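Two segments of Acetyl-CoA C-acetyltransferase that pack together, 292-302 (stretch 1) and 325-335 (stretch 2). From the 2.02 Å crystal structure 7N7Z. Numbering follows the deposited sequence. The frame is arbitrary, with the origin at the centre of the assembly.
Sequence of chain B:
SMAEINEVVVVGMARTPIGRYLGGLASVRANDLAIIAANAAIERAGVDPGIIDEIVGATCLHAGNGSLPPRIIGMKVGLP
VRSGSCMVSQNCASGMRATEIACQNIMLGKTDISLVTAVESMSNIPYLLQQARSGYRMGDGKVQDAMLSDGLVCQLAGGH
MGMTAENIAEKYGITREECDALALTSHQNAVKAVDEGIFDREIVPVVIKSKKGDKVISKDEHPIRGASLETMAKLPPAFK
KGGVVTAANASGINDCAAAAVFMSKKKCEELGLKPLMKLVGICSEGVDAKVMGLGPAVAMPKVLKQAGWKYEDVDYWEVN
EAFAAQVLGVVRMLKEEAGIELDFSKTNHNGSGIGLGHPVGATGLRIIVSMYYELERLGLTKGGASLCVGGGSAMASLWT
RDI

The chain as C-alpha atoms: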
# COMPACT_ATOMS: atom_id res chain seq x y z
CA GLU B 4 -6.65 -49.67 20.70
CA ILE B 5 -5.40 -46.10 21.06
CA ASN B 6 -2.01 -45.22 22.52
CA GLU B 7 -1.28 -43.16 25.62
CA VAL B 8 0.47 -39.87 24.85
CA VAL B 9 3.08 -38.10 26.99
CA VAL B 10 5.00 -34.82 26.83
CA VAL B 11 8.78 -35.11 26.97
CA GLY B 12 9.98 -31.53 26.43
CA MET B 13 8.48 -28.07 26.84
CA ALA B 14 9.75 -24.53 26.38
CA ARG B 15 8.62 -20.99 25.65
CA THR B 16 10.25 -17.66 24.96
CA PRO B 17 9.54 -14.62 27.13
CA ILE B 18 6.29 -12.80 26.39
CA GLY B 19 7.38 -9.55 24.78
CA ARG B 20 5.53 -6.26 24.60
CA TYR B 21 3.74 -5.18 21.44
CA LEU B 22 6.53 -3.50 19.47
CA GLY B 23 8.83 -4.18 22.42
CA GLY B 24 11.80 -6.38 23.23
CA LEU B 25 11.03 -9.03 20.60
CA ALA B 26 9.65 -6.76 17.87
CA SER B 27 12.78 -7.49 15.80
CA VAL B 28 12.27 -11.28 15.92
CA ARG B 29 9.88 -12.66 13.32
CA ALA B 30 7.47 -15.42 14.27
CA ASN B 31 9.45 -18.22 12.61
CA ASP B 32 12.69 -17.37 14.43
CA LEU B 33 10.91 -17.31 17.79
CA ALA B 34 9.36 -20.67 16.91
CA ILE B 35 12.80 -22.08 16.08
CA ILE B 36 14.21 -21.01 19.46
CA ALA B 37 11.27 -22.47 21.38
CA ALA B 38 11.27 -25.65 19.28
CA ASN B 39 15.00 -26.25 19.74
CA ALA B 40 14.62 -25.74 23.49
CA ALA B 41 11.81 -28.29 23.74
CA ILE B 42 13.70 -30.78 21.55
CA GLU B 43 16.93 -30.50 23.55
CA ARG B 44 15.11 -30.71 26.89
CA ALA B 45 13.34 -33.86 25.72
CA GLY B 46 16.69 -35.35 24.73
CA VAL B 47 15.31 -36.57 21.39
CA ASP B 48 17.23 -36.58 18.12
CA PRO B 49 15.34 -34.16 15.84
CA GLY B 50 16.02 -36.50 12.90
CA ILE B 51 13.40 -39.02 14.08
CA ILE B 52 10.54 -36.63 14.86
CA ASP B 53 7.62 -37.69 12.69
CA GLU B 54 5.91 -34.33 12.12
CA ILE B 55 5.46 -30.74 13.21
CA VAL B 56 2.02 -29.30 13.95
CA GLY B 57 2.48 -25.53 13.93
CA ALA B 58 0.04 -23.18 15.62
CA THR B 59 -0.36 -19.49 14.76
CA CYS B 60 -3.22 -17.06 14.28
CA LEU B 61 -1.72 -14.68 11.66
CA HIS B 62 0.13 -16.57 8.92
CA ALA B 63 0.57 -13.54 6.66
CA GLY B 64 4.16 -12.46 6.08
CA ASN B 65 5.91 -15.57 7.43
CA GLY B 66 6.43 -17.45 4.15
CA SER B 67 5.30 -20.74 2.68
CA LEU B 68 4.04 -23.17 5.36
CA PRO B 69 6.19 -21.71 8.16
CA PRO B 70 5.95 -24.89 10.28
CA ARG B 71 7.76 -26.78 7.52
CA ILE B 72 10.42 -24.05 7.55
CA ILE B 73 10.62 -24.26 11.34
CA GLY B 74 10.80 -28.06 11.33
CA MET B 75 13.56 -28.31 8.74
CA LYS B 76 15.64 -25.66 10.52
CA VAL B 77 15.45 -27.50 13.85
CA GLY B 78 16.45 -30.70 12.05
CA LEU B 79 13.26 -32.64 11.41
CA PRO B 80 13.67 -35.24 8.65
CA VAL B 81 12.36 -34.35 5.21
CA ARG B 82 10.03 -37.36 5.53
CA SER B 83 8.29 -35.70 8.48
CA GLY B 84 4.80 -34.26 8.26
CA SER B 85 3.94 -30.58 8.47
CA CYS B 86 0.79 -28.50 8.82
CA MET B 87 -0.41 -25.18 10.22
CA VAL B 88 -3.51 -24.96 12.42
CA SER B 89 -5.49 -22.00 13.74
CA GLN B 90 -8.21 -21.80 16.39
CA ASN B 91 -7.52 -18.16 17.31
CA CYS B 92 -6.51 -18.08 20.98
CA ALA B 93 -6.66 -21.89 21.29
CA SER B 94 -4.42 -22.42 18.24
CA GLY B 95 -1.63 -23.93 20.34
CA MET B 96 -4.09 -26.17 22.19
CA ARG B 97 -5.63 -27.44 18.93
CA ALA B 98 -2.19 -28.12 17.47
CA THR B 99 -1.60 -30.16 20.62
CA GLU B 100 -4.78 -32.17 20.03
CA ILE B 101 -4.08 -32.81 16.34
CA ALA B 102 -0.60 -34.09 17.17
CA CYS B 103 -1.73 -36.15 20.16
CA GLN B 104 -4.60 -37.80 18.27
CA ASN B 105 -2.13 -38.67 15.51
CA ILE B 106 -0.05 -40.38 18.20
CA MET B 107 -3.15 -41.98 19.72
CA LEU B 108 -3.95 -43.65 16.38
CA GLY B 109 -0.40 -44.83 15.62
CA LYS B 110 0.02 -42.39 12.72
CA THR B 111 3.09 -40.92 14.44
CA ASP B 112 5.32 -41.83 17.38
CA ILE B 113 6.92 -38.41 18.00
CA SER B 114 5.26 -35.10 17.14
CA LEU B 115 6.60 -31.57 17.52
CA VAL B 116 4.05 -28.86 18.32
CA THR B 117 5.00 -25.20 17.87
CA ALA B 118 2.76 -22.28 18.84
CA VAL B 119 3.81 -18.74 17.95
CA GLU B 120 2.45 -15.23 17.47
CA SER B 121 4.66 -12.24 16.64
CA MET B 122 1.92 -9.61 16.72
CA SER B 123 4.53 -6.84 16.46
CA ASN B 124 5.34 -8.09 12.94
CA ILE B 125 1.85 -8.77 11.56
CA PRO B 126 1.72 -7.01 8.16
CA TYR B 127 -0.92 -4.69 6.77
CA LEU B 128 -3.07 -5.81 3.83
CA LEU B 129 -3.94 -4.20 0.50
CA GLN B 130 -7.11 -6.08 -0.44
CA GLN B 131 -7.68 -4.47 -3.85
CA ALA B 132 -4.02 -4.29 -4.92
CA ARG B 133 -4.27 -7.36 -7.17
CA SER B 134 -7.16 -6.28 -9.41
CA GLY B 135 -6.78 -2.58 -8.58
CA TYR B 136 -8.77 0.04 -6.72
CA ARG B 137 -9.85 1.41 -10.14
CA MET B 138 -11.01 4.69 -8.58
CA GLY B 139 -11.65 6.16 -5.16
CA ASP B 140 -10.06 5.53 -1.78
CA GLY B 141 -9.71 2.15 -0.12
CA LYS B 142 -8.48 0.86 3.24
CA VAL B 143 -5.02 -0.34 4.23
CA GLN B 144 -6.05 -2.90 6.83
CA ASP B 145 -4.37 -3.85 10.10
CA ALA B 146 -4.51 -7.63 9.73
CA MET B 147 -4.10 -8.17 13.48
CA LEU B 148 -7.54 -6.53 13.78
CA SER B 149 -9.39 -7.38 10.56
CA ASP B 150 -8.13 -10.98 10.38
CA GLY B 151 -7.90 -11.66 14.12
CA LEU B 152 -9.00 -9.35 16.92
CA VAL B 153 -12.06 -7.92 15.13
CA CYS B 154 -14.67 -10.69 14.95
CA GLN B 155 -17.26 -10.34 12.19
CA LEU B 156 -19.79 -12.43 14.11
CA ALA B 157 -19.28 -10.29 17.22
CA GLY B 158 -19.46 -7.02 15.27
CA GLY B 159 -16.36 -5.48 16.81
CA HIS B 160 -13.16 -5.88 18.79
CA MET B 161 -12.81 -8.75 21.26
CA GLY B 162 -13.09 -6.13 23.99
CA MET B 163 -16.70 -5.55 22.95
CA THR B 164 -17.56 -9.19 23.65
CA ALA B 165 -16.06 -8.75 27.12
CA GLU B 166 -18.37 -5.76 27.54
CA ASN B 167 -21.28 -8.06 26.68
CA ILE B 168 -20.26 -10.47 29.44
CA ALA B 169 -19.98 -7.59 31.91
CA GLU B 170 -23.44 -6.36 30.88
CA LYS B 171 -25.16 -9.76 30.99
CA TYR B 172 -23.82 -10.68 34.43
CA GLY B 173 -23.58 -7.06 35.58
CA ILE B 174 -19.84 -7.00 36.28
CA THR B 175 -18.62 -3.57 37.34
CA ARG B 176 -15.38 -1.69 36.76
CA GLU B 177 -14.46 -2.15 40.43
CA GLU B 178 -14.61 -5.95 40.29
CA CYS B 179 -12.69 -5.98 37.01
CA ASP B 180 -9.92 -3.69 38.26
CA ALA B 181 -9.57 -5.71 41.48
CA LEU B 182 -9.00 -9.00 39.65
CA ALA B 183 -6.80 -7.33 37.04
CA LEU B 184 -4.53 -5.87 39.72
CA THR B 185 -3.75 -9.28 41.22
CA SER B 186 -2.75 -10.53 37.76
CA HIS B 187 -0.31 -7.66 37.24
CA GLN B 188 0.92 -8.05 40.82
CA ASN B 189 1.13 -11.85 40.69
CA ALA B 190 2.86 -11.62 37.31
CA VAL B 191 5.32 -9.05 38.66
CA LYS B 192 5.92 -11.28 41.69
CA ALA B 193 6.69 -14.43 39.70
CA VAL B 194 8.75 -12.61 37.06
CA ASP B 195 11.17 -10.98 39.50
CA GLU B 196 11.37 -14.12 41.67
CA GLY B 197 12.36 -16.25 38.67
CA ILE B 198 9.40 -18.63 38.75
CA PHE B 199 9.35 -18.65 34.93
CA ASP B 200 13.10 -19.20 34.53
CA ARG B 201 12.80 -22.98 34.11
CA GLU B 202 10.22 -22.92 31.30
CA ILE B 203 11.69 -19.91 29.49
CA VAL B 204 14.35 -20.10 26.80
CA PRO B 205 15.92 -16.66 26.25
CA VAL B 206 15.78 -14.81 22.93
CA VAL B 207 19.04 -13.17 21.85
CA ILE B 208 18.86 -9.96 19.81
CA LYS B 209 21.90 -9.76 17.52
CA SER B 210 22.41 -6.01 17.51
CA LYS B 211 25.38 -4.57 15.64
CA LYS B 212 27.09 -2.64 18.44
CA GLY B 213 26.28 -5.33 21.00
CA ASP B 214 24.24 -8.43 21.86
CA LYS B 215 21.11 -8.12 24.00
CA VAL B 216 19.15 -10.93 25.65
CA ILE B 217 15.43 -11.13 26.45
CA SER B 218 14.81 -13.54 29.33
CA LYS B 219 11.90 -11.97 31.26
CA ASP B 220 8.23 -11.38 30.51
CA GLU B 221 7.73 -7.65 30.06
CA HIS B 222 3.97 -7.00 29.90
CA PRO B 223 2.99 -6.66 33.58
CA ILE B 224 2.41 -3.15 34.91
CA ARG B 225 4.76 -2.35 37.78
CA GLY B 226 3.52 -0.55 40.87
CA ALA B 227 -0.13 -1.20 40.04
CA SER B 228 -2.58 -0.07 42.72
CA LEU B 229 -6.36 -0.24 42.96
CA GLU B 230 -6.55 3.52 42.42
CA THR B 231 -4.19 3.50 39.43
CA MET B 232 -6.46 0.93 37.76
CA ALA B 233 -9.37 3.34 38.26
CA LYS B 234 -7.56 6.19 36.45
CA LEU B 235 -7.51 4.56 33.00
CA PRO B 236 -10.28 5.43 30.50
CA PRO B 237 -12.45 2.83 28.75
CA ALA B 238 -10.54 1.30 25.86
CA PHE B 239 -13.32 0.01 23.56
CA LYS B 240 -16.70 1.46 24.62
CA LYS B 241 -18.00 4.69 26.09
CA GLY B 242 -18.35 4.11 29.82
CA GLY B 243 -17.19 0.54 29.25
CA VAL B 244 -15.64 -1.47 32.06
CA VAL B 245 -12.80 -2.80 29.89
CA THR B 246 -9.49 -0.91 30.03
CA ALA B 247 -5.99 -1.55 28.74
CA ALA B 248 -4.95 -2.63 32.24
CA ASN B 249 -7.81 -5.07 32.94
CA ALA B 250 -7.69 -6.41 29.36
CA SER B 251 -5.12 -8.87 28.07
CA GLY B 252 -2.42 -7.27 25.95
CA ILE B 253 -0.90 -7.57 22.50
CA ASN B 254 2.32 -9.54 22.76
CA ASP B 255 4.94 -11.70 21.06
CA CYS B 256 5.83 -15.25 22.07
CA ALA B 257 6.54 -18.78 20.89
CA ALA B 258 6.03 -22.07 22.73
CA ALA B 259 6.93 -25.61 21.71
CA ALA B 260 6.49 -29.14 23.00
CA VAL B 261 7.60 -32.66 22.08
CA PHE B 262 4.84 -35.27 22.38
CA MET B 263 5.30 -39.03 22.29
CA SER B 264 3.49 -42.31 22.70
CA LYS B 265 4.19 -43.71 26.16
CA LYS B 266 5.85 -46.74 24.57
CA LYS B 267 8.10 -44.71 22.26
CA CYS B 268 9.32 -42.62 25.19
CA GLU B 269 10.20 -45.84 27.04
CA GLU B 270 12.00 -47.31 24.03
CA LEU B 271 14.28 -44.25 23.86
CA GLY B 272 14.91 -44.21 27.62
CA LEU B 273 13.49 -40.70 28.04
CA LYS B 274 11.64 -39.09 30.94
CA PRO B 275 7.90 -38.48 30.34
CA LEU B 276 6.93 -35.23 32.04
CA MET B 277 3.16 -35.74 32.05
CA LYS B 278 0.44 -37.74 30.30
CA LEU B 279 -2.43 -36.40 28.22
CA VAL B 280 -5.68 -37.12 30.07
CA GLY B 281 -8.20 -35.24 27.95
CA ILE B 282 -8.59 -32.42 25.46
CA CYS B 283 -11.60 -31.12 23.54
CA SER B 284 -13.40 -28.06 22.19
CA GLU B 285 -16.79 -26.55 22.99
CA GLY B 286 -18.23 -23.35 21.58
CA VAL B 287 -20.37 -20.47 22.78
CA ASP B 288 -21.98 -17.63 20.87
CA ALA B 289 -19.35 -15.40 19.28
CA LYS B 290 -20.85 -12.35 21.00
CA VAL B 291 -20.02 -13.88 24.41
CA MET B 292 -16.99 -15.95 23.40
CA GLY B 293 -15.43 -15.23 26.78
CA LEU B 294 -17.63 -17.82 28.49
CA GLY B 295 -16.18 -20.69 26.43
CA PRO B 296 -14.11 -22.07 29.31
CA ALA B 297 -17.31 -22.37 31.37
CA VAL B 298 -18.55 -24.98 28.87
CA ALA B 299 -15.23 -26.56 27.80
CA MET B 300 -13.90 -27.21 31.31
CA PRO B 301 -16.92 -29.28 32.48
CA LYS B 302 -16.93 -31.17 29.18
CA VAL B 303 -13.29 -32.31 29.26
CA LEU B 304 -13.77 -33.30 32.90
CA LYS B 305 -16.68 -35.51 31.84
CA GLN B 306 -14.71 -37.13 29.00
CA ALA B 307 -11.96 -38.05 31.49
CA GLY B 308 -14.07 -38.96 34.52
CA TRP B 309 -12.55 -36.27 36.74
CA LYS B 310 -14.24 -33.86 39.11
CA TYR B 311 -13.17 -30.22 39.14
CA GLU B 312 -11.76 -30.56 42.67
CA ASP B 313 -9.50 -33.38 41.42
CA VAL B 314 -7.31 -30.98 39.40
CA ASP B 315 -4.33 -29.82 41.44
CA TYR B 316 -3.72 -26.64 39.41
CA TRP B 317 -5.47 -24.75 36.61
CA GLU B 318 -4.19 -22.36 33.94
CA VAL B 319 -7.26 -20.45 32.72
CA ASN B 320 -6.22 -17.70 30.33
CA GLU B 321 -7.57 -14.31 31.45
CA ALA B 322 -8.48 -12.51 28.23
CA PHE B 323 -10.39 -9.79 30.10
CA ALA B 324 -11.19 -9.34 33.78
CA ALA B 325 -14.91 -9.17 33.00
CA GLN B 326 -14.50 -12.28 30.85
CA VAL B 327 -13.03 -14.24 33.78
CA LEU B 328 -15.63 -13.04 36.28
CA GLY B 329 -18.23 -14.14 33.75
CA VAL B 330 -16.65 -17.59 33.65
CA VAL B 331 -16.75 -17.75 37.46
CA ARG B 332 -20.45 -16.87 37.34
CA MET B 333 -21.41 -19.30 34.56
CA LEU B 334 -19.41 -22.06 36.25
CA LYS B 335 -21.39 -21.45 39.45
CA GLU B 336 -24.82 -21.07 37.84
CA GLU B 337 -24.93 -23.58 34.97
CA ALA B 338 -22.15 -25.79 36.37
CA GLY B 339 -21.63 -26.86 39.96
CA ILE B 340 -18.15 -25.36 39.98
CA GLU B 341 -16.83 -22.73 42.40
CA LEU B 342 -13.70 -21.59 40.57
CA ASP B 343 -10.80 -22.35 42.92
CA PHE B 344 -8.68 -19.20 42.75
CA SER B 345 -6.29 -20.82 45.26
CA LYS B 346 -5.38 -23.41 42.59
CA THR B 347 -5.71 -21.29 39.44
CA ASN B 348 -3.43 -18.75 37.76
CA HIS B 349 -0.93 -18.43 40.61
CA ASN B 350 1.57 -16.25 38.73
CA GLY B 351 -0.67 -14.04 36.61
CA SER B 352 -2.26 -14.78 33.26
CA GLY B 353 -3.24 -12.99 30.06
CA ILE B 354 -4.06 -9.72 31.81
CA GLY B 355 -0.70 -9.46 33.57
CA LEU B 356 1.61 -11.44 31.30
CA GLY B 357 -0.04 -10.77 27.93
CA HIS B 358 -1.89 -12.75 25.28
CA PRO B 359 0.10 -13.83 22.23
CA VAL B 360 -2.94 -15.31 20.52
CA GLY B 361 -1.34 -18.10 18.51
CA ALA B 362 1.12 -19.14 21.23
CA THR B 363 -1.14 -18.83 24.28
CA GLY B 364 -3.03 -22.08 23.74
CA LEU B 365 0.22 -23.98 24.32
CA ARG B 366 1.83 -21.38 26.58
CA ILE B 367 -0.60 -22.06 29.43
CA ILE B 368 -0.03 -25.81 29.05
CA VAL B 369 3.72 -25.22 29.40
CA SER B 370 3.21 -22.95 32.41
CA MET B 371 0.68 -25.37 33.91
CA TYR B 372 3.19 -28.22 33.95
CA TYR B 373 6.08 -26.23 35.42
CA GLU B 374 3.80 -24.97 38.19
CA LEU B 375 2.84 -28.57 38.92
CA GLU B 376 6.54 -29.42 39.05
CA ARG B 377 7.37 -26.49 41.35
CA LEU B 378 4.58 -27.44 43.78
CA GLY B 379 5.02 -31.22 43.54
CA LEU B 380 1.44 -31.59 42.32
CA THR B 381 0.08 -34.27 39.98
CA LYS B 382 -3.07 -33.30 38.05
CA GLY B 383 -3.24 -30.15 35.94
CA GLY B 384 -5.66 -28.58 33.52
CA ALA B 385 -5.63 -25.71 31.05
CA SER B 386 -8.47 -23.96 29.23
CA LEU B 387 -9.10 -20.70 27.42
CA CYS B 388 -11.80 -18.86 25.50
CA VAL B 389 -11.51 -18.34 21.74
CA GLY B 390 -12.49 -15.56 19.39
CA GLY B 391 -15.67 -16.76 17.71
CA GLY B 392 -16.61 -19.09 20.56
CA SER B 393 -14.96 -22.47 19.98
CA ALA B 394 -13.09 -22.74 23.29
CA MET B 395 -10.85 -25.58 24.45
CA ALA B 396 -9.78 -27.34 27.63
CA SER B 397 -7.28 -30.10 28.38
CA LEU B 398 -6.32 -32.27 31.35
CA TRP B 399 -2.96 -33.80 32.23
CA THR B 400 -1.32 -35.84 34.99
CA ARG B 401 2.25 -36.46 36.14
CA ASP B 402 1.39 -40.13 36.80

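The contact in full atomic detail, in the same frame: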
# COMPACT_ATOMS: atom_id res chain seq x y z
N MET B 292 -18.02 -14.93 23.50
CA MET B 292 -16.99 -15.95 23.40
C MET B 292 -16.25 -16.16 24.71
O MET B 292 -15.72 -17.25 24.96
CB MET B 292 -15.99 -15.59 22.29
CG MET B 292 -15.49 -14.14 22.31
SD MET B 292 -14.35 -13.79 23.66
CE MET B 292 -12.92 -14.74 23.14
N GLY B 293 -16.21 -15.13 25.56
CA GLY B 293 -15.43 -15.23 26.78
C GLY B 293 -15.85 -16.36 27.70
O GLY B 293 -15.04 -16.86 28.48
N LEU B 294 -17.11 -16.79 27.61
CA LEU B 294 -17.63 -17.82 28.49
C LEU B 294 -17.29 -19.23 28.04
O LEU B 294 -17.73 -20.19 28.68
CB LEU B 294 -19.15 -17.68 28.62
CG LEU B 294 -19.65 -16.28 28.98
CD1 LEU B 294 -21.17 -16.20 28.85
CD2 LEU B 294 -19.22 -15.91 30.39
N GLY B 295 -16.52 -19.38 26.96
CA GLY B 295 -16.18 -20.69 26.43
C GLY B 295 -15.63 -21.64 27.47
O GLY B 295 -16.04 -22.80 27.56
N PRO B 296 -14.67 -21.18 28.28
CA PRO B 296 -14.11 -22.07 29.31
C PRO B 296 -15.15 -22.61 30.27
O PRO B 296 -14.96 -23.69 30.84
CB PRO B 296 -13.09 -21.17 30.03
CG PRO B 296 -12.72 -20.13 29.02
CD PRO B 296 -13.96 -19.89 28.22
N ALA B 297 -16.26 -21.89 30.47
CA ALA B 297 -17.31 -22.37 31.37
C ALA B 297 -18.06 -23.56 30.79
O ALA B 297 -18.76 -24.26 31.54
CB ALA B 297 -18.28 -21.24 31.69
N VAL B 298 -17.94 -23.81 29.49
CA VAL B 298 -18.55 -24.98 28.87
C VAL B 298 -17.51 -26.02 28.45
O VAL B 298 -17.83 -27.21 28.39
CB VAL B 298 -19.43 -24.58 27.67
CG1 VAL B 298 -20.65 -23.80 28.14
CG2 VAL B 298 -18.64 -23.78 26.65
N ALA B 299 -16.27 -25.60 28.17
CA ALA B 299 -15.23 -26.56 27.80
C ALA B 299 -14.68 -27.29 29.02
O ALA B 299 -14.45 -28.50 28.96
CB ALA B 299 -14.11 -25.84 27.06
N MET B 300 -14.47 -26.57 30.12
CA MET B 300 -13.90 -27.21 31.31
C MET B 300 -14.79 -28.33 31.84
O MET B 300 -14.27 -29.44 32.08
CB MET B 300 -13.64 -26.15 32.38
CG MET B 300 -12.48 -25.23 32.07
SD MET B 300 -12.47 -23.77 33.12
CE MET B 300 -11.85 -24.47 34.65
N PRO B 301 -16.09 -28.14 32.04
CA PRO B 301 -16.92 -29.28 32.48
C PRO B 301 -16.93 -30.42 31.49
O PRO B 301 -16.99 -31.59 31.89
CB PRO B 301 -18.32 -28.66 32.65
CG PRO B 301 -18.10 -27.18 32.73
CD PRO B 301 -16.88 -26.91 31.90
N LYS B 302 -16.87 -30.12 30.19
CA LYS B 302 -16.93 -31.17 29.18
C LYS B 302 -15.71 -32.08 29.26
O LYS B 302 -15.84 -33.31 29.36
CB LYS B 302 -17.05 -30.56 27.79
CG LYS B 302 -17.28 -31.57 26.68
CD LYS B 302 -17.60 -30.89 25.36
CE LYS B 302 -17.13 -31.72 24.18
NZ LYS B 302 -17.29 -30.99 22.89
N ALA B 325 -13.48 -8.88 33.09
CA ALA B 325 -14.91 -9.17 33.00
C ALA B 325 -15.15 -10.56 32.43
O ALA B 325 -16.07 -11.27 32.86
CB ALA B 325 -15.60 -8.11 32.15
N GLN B 326 -14.34 -10.96 31.45
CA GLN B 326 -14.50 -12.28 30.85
C GLN B 326 -14.30 -13.38 31.89
O GLN B 326 -15.08 -14.34 31.95
CB GLN B 326 -13.51 -12.46 29.70
CG GLN B 326 -13.54 -13.83 29.04
CD GLN B 326 -12.35 -14.70 29.41
OE1 GLN B 326 -11.37 -14.23 30.00
NE2 GLN B 326 -12.42 -15.97 29.05
N VAL B 327 -13.28 -13.24 32.74
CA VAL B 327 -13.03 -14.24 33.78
C VAL B 327 -14.18 -14.26 34.77
O VAL B 327 -14.75 -15.32 35.07
CB VAL B 327 -11.69 -13.95 34.49
CG1 VAL B 327 -11.42 -15.00 35.56
CG2 VAL B 327 -10.56 -13.90 33.48
N LEU B 328 -14.54 -13.09 35.31
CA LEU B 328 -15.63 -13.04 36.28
C LEU B 328 -16.93 -13.58 35.70
O LEU B 328 -17.77 -14.09 36.44
CB LEU B 328 -15.82 -11.60 36.77
CG LEU B 328 -14.62 -10.97 37.48
CD1 LEU B 328 -14.98 -9.59 38.01
CD2 LEU B 328 -14.11 -11.85 38.62
N GLY B 329 -17.10 -13.48 34.38
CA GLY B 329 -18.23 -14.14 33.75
C GLY B 329 -18.10 -15.65 33.76
O GLY B 329 -19.08 -16.37 33.95
N VAL B 330 -16.87 -16.15 33.58
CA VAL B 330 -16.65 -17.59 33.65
C VAL B 330 -16.93 -18.10 35.06
O VAL B 330 -17.57 -19.14 35.24
CB VAL B 330 -15.21 -17.93 33.20
CG1 VAL B 330 -14.85 -19.35 33.60
CG2 VAL B 330 -15.07 -17.74 31.70
N VAL B 331 -16.46 -17.37 36.08
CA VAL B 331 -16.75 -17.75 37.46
C VAL B 331 -18.25 -17.85 37.67
O VAL B 331 -18.75 -18.78 38.31
CB VAL B 331 -16.11 -16.74 38.43
CG1 VAL B 331 -16.53 -17.05 39.87
CG2 VAL B 331 -14.60 -16.76 38.31
N ARG B 332 -19.00 -16.88 37.14
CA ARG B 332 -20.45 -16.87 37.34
C ARG B 332 -21.11 -18.03 36.61
O ARG B 332 -21.90 -18.78 37.19
CB ARG B 332 -21.03 -15.54 36.87
CG ARG B 332 -22.45 -15.29 37.35
CD ARG B 332 -22.49 -14.80 38.79
NE ARG B 332 -21.90 -13.48 38.93
CZ ARG B 332 -22.51 -12.35 38.61
NH1 ARG B 332 -23.74 -12.34 38.12
NH2 ARG B 332 -21.87 -11.19 38.78
N MET B 333 -20.79 -18.21 35.32
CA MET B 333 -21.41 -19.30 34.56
C MET B 333 -21.05 -20.65 35.16
O MET B 333 -21.88 -21.56 35.20
CB MET B 333 -20.98 -19.23 33.10
CG MET B 333 -21.59 -20.35 32.25
SD MET B 333 -21.32 -20.16 30.48
CE MET B 333 -22.36 -21.48 29.85
N LEU B 334 -19.81 -20.80 35.64
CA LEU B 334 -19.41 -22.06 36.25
C LEU B 334 -20.18 -22.32 37.54
O LEU B 334 -20.39 -23.48 37.91
CB LEU B 334 -17.91 -22.07 36.53
CG LEU B 334 -16.99 -22.70 35.48
CD1 LEU B 334 -15.56 -22.77 36.01
CD2 LEU B 334 -17.46 -24.09 35.05
N LYS B 335 -20.60 -21.27 38.24
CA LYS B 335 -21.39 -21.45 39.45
C LYS B 335 -22.85 -21.70 39.13
O LYS B 335 -23.51 -22.50 39.81
CB LYS B 335 -21.25 -20.22 40.36
CG LYS B 335 -22.24 -20.17 41.51
CD LYS B 335 -22.11 -18.89 42.32
CE LYS B 335 -22.76 -19.03 43.68
NZ LYS B 335 -22.83 -17.73 44.41

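The centre of this contact is built on a small residue facing a long one. A297 directs its CB toward the helix 325-335 and meets three of its side chains: M333, with A297 CB 3.4 Å from M333 SD, V330, with A297 CB 4.4 Å from V330 CG1, and L334, with A297 CB 4.3 Å from L334 CG. A297 offers only a methyl group, and M333, V330 and L334 close around it. The two helix axes come within 9.1 Å at a crossing angle of -50°.

M333 covers the most ground. All three of its chi angles are t, so the extended chain reaches across to stretch 1: its SD sits 3.8 Å from L294 CB, and its CE ends 3.4 Å from V298 CG1. An unbranched thioether suits so varied a set of neighbours. L334 serves the C-terminal part of the contact, where its CD2 packs 3.9 Å from P301 CG and its CD1 lies 4.3 Å from M300 CE.

Toward the start of stretch 1 the fit relies on glycine. L294 points its CB sideways, but its end comes nearer, and CD2 rests 3.6 Å from the backbone C of G329. A CB on G329 would fall about 3.1 Å from that same CD2, a tight fit, so the bare backbone makes the seat for the leucine. G293 follows a similar rule: a CB there would lie 2.5 Å from Q326 CG, a clash.

The same glycine carries the polar edge. Q326 NE2 donates to G293 O at 2.8 Å, with an N-H...O angle of 154°, the one hydrogen bond between the stretches. Q326 OE1 is satisfied elsewhere in the structure, so this buried amide has partners at both ends. V330 CG2 lies 3.3 Å from G293 O, bringing the apolar packing right up to the bond. In all, 516 Å² of surface is buried between the two stretches, both sides summed.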